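Local coordinates for protein FKBP-type peptidyl-prolyl cis-trans isomerase FkpA (Escherichia coli, PDB 1Q6H) that catalyses the cis-trans isomerization of peptide bonds preceding proline, speeding protein folding in the periplasm, and also acts as a folding chaperone, at residues E108-E113 with V124-E129; E179-I184 with G188-V193. All coordinates share one frame; numbering follows the deposited sequence.

Contact 1 (E108-E113 with V124-E129)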
# COMPACT_ATOMS: atom_id res chain seq x y z
N GLU A 108 24.50 19.75 30.83
CA GLU A 108 25.44 20.69 31.44
C GLU A 108 24.97 21.22 32.78
O GLU A 108 25.73 21.31 33.71
CB GLU A 108 25.73 21.83 30.48
CG GLU A 108 26.57 21.40 29.29
CD GLU A 108 28.03 21.18 29.65
OE1 GLU A 108 28.67 22.15 30.10
OE2 GLU A 108 28.54 20.04 29.45
N LYS A 109 23.70 21.56 32.87
CA LYS A 109 23.13 21.99 34.12
C LYS A 109 23.16 20.83 35.16
O LYS A 109 23.66 21.01 36.26
CB LYS A 109 21.71 22.49 33.88
CG LYS A 109 21.07 23.19 35.07
CD LYS A 109 19.65 23.61 34.74
CE LYS A 109 18.83 23.91 35.99
NZ LYS A 109 19.44 24.97 36.82
N PHE A 110 22.67 19.65 34.79
CA PHE A 110 22.61 18.52 35.70
C PHE A 110 23.99 18.14 36.20
O PHE A 110 24.18 17.84 37.40
CB PHE A 110 21.97 17.31 35.02
CG PHE A 110 21.87 16.10 35.90
CD1 PHE A 110 21.18 16.16 37.09
CD2 PHE A 110 22.49 14.92 35.55
CE1 PHE A 110 21.10 15.08 37.90
CE2 PHE A 110 22.42 13.82 36.37
CZ PHE A 110 21.72 13.90 37.54
N ALA A 111 24.96 18.21 35.29
CA ALA A 111 26.32 17.79 35.57
C ALA A 111 27.01 18.62 36.68
O ALA A 111 27.95 18.15 37.31
CB ALA A 111 27.16 17.79 34.29
N LYS A 112 26.54 19.83 36.90
CA LYS A 112 27.10 20.67 37.95
C LYS A 112 26.55 20.39 39.34
O LYS A 112 27.15 20.78 40.33
CB LYS A 112 26.86 22.13 37.61
CG LYS A 112 27.45 22.51 36.28
CD LYS A 112 27.31 23.98 36.01
CE LYS A 112 27.50 24.28 34.52
NZ LYS A 112 27.00 25.61 34.23
N GLU A 113 25.43 19.69 39.42
CA GLU A 113 24.77 19.41 40.70
C GLU A 113 25.54 18.49 41.63
O GLU A 113 26.34 17.70 41.22
CB GLU A 113 23.38 18.85 40.44
CG GLU A 113 22.52 19.86 39.67
CD GLU A 113 21.10 19.40 39.44
OE1 GLU A 113 20.78 18.27 39.84
OE2 GLU A 113 20.30 20.16 38.86
N VAL A 124 26.88 11.50 31.66
CA VAL A 124 26.69 12.16 32.93
C VAL A 124 25.97 11.19 33.86
O VAL A 124 25.00 10.51 33.47
CB VAL A 124 25.91 13.46 32.74
CG1 VAL A 124 25.67 14.17 34.06
CG2 VAL A 124 26.62 14.35 31.74
N TYR A 125 26.45 11.06 35.09
CA TYR A 125 25.85 10.08 35.99
C TYR A 125 25.86 10.47 37.45
O TYR A 125 26.67 11.26 37.90
CB TYR A 125 26.51 8.71 35.81
CG TYR A 125 27.94 8.64 36.22
CD1 TYR A 125 28.95 8.92 35.31
CD2 TYR A 125 28.30 8.34 37.51
CE1 TYR A 125 30.26 8.88 35.67
CE2 TYR A 125 29.60 8.28 37.89
CZ TYR A 125 30.58 8.56 36.96
OH TYR A 125 31.91 8.51 37.29
N GLN A 126 24.93 9.88 38.17
CA GLN A 126 24.77 10.11 39.59
C GLN A 126 24.56 8.79 40.30
O GLN A 126 23.54 8.13 40.11
CB GLN A 126 23.59 11.01 39.83
CG GLN A 126 23.35 11.33 41.28
CD GLN A 126 22.10 12.14 41.46
OE1 GLN A 126 21.17 12.04 40.65
NE2 GLN A 126 22.07 12.95 42.51
N VAL A 127 25.54 8.40 41.09
CA VAL A 127 25.43 7.18 41.86
C VAL A 127 24.51 7.52 42.98
O VAL A 127 24.68 8.54 43.64
CB VAL A 127 26.79 6.70 42.44
CG1 VAL A 127 26.61 5.46 43.34
CG2 VAL A 127 27.78 6.40 41.32
N VAL A 128 23.52 6.67 43.19
CA VAL A 128 22.57 6.83 44.27
C VAL A 128 22.97 5.86 45.37
O VAL A 128 23.06 6.26 46.53
CB VAL A 128 21.15 6.60 43.78
CG1 VAL A 128 20.15 6.76 44.88
CG2 VAL A 128 20.84 7.57 42.64
N GLU A 129 23.25 4.62 44.98
CA GLU A 129 23.74 3.57 45.87
C GLU A 129 24.81 2.79 45.16
O GLU A 129 24.60 2.34 44.04
CB GLU A 129 22.65 2.58 46.26
CG GLU A 129 21.55 3.23 47.04
CD GLU A 129 20.53 2.24 47.55
OE1 GLU A 129 20.80 1.01 47.54
OE2 GLU A 129 19.46 2.71 47.98

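Contact 2 (E179-I184 with G188-V193)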
# COMPACT_ATOMS: atom_id res chain seq x y z
N GLU A 179 28.91 1.54 29.69
CA GLU A 179 29.79 2.31 30.54
C GLU A 179 29.18 2.62 31.89
O GLU A 179 29.82 2.45 32.92
CB GLU A 179 30.09 3.64 29.86
CG GLU A 179 30.92 4.61 30.67
CD GLU A 179 31.09 5.95 29.97
OE1 GLU A 179 30.62 6.14 28.78
OE2 GLU A 179 31.71 6.82 30.62
N GLY A 180 27.96 3.13 31.87
CA GLY A 180 27.30 3.58 33.09
C GLY A 180 27.23 2.57 34.20
O GLY A 180 27.54 2.88 35.36
N LEU A 181 26.83 1.34 33.88
CA LEU A 181 26.61 0.33 34.91
C LEU A 181 27.92 -0.11 35.55
O LEU A 181 27.94 -0.60 36.67
CB LEU A 181 25.84 -0.87 34.36
CG LEU A 181 24.42 -0.60 33.89
CD1 LEU A 181 23.79 -1.93 33.37
CD2 LEU A 181 23.58 -0.03 35.04
N LYS A 182 29.03 0.15 34.89
CA LYS A 182 30.31 -0.19 35.51
C LYS A 182 30.65 0.69 36.73
O LYS A 182 31.63 0.44 37.45
CB LYS A 182 31.44 -0.10 34.47
CG LYS A 182 31.34 -1.13 33.38
CD LYS A 182 32.38 -0.98 32.32
CE LYS A 182 32.15 -2.04 31.20
NZ LYS A 182 32.94 -1.83 30.02
N ASN A 183 29.85 1.74 36.95
CA ASN A 183 30.08 2.67 38.05
C ASN A 183 29.40 2.27 39.36
O ASN A 183 29.50 3.00 40.34
CB ASN A 183 29.59 4.05 37.66
CG ASN A 183 30.44 4.69 36.60
OD1 ASN A 183 31.64 4.77 36.76
ND2 ASN A 183 29.83 5.15 35.51
N ILE A 184 28.68 1.14 39.37
CA ILE A 184 28.02 0.65 40.57
C ILE A 184 28.23 -0.86 40.60
O ILE A 184 28.88 -1.42 39.69
CB ILE A 184 26.52 0.97 40.62
CG1 ILE A 184 25.78 0.61 39.33
CG2 ILE A 184 26.27 2.39 41.00
CD1 ILE A 184 24.26 0.64 39.49
N GLY A 188 23.21 -1.82 43.64
CA GLY A 188 23.30 -0.39 43.45
C GLY A 188 22.23 0.25 42.59
O GLY A 188 21.41 -0.42 41.99
N LYS A 189 22.24 1.58 42.57
CA LYS A 189 21.26 2.35 41.83
C LYS A 189 21.99 3.55 41.25
O LYS A 189 22.82 4.16 41.94
CB LYS A 189 20.15 2.83 42.76
CG LYS A 189 19.55 1.73 43.58
CD LYS A 189 18.43 2.20 44.48
CE LYS A 189 17.77 0.99 45.17
NZ LYS A 189 18.67 -0.18 45.31
N ILE A 190 21.71 3.90 40.00
CA ILE A 190 22.42 4.99 39.35
C ILE A 190 21.51 5.67 38.37
O ILE A 190 20.65 5.03 37.80
CB ILE A 190 23.65 4.46 38.62
CG1 ILE A 190 24.47 5.61 38.04
CG2 ILE A 190 23.25 3.51 37.46
CD1 ILE A 190 25.87 5.17 37.60
N LYS A 191 21.64 6.98 38.26
CA LYS A 191 20.92 7.72 37.27
C LYS A 191 21.89 8.03 36.15
O LYS A 191 23.03 8.52 36.37
CB LYS A 191 20.33 8.97 37.88
CG LYS A 191 19.67 9.93 36.91
CD LYS A 191 19.04 11.09 37.70
CE LYS A 191 18.57 12.23 36.80
NZ LYS A 191 17.64 13.16 37.55
N LEU A 192 21.48 7.71 34.94
CA LEU A 192 22.32 7.96 33.77
C LEU A 192 21.69 9.00 32.90
O LEU A 192 20.48 8.91 32.60
CB LEU A 192 22.52 6.67 32.96
CG LEU A 192 23.11 5.48 33.70
CD1 LEU A 192 23.08 4.25 32.83
CD2 LEU A 192 24.49 5.73 34.14
N VAL A 193 22.48 9.98 32.49
CA VAL A 193 22.02 11.01 31.58
C VAL A 193 22.90 10.87 30.37
O VAL A 193 24.09 11.18 30.40
CB VAL A 193 22.04 12.39 32.22
CG1 VAL A 193 21.66 13.42 31.24
CG2 VAL A 193 21.03 12.41 33.37

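Contact 1 (E108-E113 with V124-E129)
The ring of Phe110 swings out toward the strand because CG stands anti to the backbone N, chi1 180°. In Val124 CG1 likewise points away from the backbone N, and this branch does the touching. CG1 of Val124 lies 3.6 Å from CD2 of Phe110, meeting the ring obliquely. CG1 of Val124 is also 3.9 Å from CB of Ala111, so it rests against two neighbouring residues of the helix. The side chains of Phe110 and Val124 pass alongside each other, pointing opposite ways. The far end of the ring reaches Gln126. There OE1 of Gln126 sits at the ring edge, in plane, 3.7 Å from CZ of Phe110. The amide is turned steeply to the ring, with the two planes 73° apart. CB of Gln126 adds a looser apolar contact, 4.1 Å from CZ of Phe110.

The contact joins the last turn of the long helix 70-112 to strand 124-127 of the FKBP sheet. The segment axes run 8.6 Å apart and cross at 32°. The strand turns Val124 and Gln126 toward the helix and Tyr125 away from it, in the usual alternation of a beta strand. Val116 of strand 116-118 and Val193 of strand 189-194 also touch Phe110, so the buried ring spans three strands. Beyond Gln126 the chain turns a corner at Val128. Val128 and Glu129 both face Lys189, a classic beta bulge.

Contact 2 (E179-I184 with G188-V193)
Ile184 and Ile190 meet through their branches at the tight end of this contact. CD1 of Ile184 lies 3.7 Å from CG2 of Ile190. CD1 of Ile184 also rests on the backbone, 3.7 Å from C of Gly188. Ile184 holds CG1 between its backbone N and carbonyl carbon, chi1 49°, and this sends CD1 down onto the strand. CG2, the other branch, approaches O of Lys189.

Ile190 sends its long arm the other way. Its CG1 is anti to the backbone N, chi1 -175°, and CD1 of Ile190 ends 3.6 Å from O of Gly180 and 3.9 Å from CB of Asn183. O of Gly180 accepts a hydrogen bond from N of Asn183 at 3.0 Å and a weak one from its ND2. Further along, Gly180 has no side chain, and CD2 of Leu192 comes directly against CA of Gly180, at 3.7 Å.

The segments belong to the FKBP domain, in which a short helix packs against a curved antiparallel sheet. Here the end of helix 175-180 and the turn after it lie on strand 189-194. Leu181 is a looser neighbour, its CD2 4.3 Å from CG2 of Ile190; Val218 and Leu170 also touch it. With an alanine in place of Ile184, a gap would probably open over Gly188 and CG2 of Ile190 would lose its closest partner across the contact.

The polar side is looser. Glu179 and Lys182 are partly exposed and make no contact with the strand. Glu179 bonds instead to Ser119 and Thr121, and Lys182 forms a salt bridge with Asp138.

Overall arrangement
Contact 1 comes first along the chain and is complete before contact 2 begins. Their centres lie 11 Å apart. They share one antiparallel sheet. Strand 124-127 of contact 1 pairs with strand 189-194 of contact 2, with probable backbone hydrogen bonds from Val193 N to Val124 O and from Val128 N to Lys189 O. The long helix 70-112 packs on the sheet in contact 1, and the end of the short helix 175-180 does so in contact 2. Contact 1 brings in the helical amino-terminal part of the protein, while contact 2 belongs to the FKBP isomerase fold. This is consistent with the sheet anchoring the end of the long helix to the isomerase domain.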